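Local coordinates for homoserine dehydrogenase (Thermoplasma acidophilum, PDB 3ING) that catalyses the NADP(H)-dependent interconversion of L-aspartate semialdehyde and L-homoserine on the route to threonine and methionine, at the interface of chains A and B. Sequence-based numbering; all coordinates share one arbitrary frame. Chains: chain A/B, Homoserine dehydrogenase.

The interface of chains A and B. Residues chain A 150, 153, 311-312, 314-315, 318-319; chain B 157-161, 294.
The C-terminal helix 306-321 of chain A packs against residues 157-161 of chain B, where the backbone leaves the end of helix 152-157. This is part of a two-fold symmetric subunit interface of the homoserine dehydrogenase family, probably that of the functional dimer. A:Asn315 is the central polar side chain. Its CG is anti to the backbone N (chi1 -170°), and the amide reaches in among the backbone groups of chain B. As modelled, A:Asn315 OD1 lies 2.9 Å from the carbonyl O of B:Tyr157, where both atoms can only accept. A:Asn315 ND2 lies 2.7 Å from the backbone N of B:Leu160, so two N-H groups would face each other. The amide is therefore probably placed the wrong way round. Exchanging O and N would give each backbone group a matching partner. An alanine here would remove the amide and would probably leave both backbone groups without this partner, loosening the hold on the chain B turn. The B:Leu160 side chain lies across that of A:Asn315 and runs antiparallel past A:Leu318, whose CD1 sits 3.8 Å from B:Leu160 CB. A:Leu319 crosses B:Leu160 and brings CD2 to 3.9 Å from its CD1. The ring of B:Pro161 lies beside the helix, with CD 3.9 Å from A:Asn315 CB and CG against A:Val314 CG1. At the other edge, A:Ser153 OG and B:Ser158 OG meet tip to tip in a 2.7 Å hydrogen bond. With chi1 at 56°, A:Ser153 OG is flanked by its own N and C and reaches both this serine and water 1, 2.7 Å away. The water continues to the carbonyl O of B:Ser158. A:Pro150 CB packs on B:Ser158 CB.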
loop_
_atom_site.group_PDB
_atom_site.type_symbol
_atom_site.label_atom_id
_atom_site.label_comp_id
_atom_site.label_asym_id
_atom_site.label_seq_id
_atom_site.Cartn_x
_atom_site.Cartn_y
_atom_site.Cartn_z
ATOM N N PRO A 150 1.214 -5.409 -3.877
ATOM C CA PRO A 150 0.709 -5.189 -2.518
ATOM C C PRO A 150 -0.805 -5.036 -2.475
ATOM O O PRO A 150 -1.388 -4.201 -3.176
ATOM C CB PRO A 150 1.387 -3.880 -2.088
ATOM C CG PRO A 150 2.588 -3.777 -2.972
ATOM C CD PRO A 150 2.181 -4.382 -4.282
ATOM N N SER A 153 -1.507 -5.976 2.587
ATOM C CA SER A 153 -0.749 -5.009 3.396
ATOM C C SER A 153 -1.353 -3.594 3.217
ATOM O O SER A 153 -1.335 -2.760 4.142
ATOM C CB SER A 153 0.718 -5.044 2.996
ATOM O OG SER A 153 0.987 -4.807 1.609
ATOM N N GLY A 311 8.994 -11.748 -2.625
ATOM C CA GLY A 311 9.177 -10.509 -1.900
ATOM C C GLY A 311 7.965 -10.201 -1.037
ATOM O O GLY A 311 8.110 -9.714 0.059
ATOM N N ALA A 312 6.787 -10.578 -1.514
ATOM C CA ALA A 312 5.528 -10.437 -0.751
ATOM C C ALA A 312 5.529 -11.352 0.457
ATOM O O ALA A 312 5.188 -10.948 1.582
ATOM C CB ALA A 312 4.294 -10.742 -1.687
ATOM N N VAL A 314 8.241 -12.358 1.994
ATOM C CA VAL A 314 9.225 -11.875 2.976
ATOM C C VAL A 314 8.700 -10.605 3.661
ATOM O O VAL A 314 8.980 -10.384 4.833
ATOM C CB VAL A 314 10.649 -11.716 2.389
ATOM C CG1 VAL A 314 11.608 -11.080 3.420
ATOM C CG2 VAL A 314 11.194 -13.076 1.944
ATOM N N ASN A 315 7.904 -9.807 2.949
ATOM C CA ASN A 315 7.242 -8.665 3.598
ATOM C C ASN A 315 6.350 -9.163 4.729
ATOM O O ASN A 315 6.374 -8.618 5.831
ATOM C CB ASN A 315 6.420 -7.836 2.616
ATOM C CG ASN A 315 5.956 -6.549 3.230
ATOM O OD1 ASN A 315 4.772 -6.388 3.609
ATOM N ND2 ASN A 315 6.904 -5.651 3.435
ATOM N N LEU A 318 8.410 -10.077 7.735
ATOM C CA LEU A 318 8.895 -8.892 8.430
ATOM C C LEU A 318 7.752 -8.209 9.173
ATOM O O LEU A 318 7.933 -7.755 10.315
ATOM C CB LEU A 318 9.580 -7.951 7.438
ATOM C CG LEU A 318 10.855 -8.552 6.857
ATOM C CD1 LEU A 318 11.497 -7.628 5.807
ATOM C CD2 LEU A 318 11.854 -8.861 7.995
ATOM N N LEU A 319 6.556 -8.198 8.596
ATOM C CA LEU A 319 5.403 -7.636 9.339
ATOM C C LEU A 319 5.149 -8.442 10.613
ATOM O O LEU A 319 4.871 -7.870 11.668
ATOM C CB LEU A 319 4.136 -7.593 8.481
ATOM C CG LEU A 319 4.082 -6.531 7.356
ATOM C CD1 LEU A 319 2.893 -6.753 6.406
ATOM C CD2 LEU A 319 4.005 -5.147 8.053
ATOM N N TYR B 157 5.022 -0.368 5.082
ATOM C CA TYR B 157 4.478 -1.680 5.438
ATOM C C TYR B 157 4.237 -2.681 4.321
ATOM O O TYR B 157 3.825 -3.808 4.614
ATOM C CB TYR B 157 3.138 -1.467 6.178
ATOM C CG TYR B 157 3.284 -0.574 7.376
ATOM C CD1 TYR B 157 3.950 -1.021 8.517
ATOM C CD2 TYR B 157 2.830 0.734 7.358
ATOM C CE1 TYR B 157 4.127 -0.196 9.590
ATOM C CE2 TYR B 157 3.013 1.557 8.427
ATOM C CZ TYR B 157 3.634 1.080 9.550
ATOM O OH TYR B 157 3.823 1.895 10.659
ATOM N N SER B 158 4.446 -2.283 3.065
ATOM C CA SER B 158 4.180 -3.163 1.923
ATOM C C SER B 158 5.427 -3.653 1.189
ATOM O O SER B 158 5.362 -4.674 0.519
ATOM C CB SER B 158 3.278 -2.466 0.910
ATOM O OG SER B 158 1.950 -2.286 1.394
ATOM N N ILE B 159 6.551 -2.952 1.303
ATOM C CA ILE B 159 7.801 -3.357 0.618
ATOM C C ILE B 159 9.018 -3.361 1.552
ATOM O O ILE B 159 10.121 -2.954 1.202
ATOM C CB ILE B 159 8.064 -2.466 -0.616
ATOM C CG1 ILE B 159 8.205 -0.983 -0.202
ATOM C CG2 ILE B 159 6.959 -2.597 -1.583
ATOM C CD1 ILE B 159 8.685 -0.076 -1.328
ATOM N N LEU B 160 8.814 -3.871 2.759
ATOM C CA LEU B 160 9.880 -3.948 3.769
ATOM C C LEU B 160 11.191 -4.621 3.318
ATOM O O LEU B 160 12.264 -4.182 3.697
ATOM C CB LEU B 160 9.358 -4.626 5.054
ATOM C CG LEU B 160 8.418 -3.782 5.917
ATOM C CD1 LEU B 160 7.665 -4.660 6.867
ATOM C CD2 LEU B 160 9.271 -2.695 6.674
ATOM N N PRO B 161 11.125 -5.682 2.510
ATOM C CA PRO B 161 12.379 -6.309 2.123
ATOM C C PRO B 161 13.259 -5.529 1.140
ATOM O O PRO B 161 14.416 -5.886 0.953
ATOM C CB PRO B 161 11.927 -7.586 1.417
ATOM C CG PRO B 161 10.500 -7.675 1.609
ATOM C CD PRO B 161 9.969 -6.364 1.934
ATOM N N ASN B 294 10.612 -6.262 -4.529
ATOM C CA ASN B 294 9.149 -6.275 -4.678
ATOM C C ASN B 294 8.701 -5.766 -6.038
ATOM O O ASN B 294 7.539 -5.348 -6.203
ATOM C CB ASN B 294 8.509 -5.433 -3.547
ATOM C CG ASN B 294 8.729 -6.050 -2.179
ATOM O OD1 ASN B 294 7.949 -6.934 -1.765
ATOM N ND2 ASN B 294 9.808 -5.626 -1.474
HETATM O O HOH W 1 2.859 -6.239 0.387
#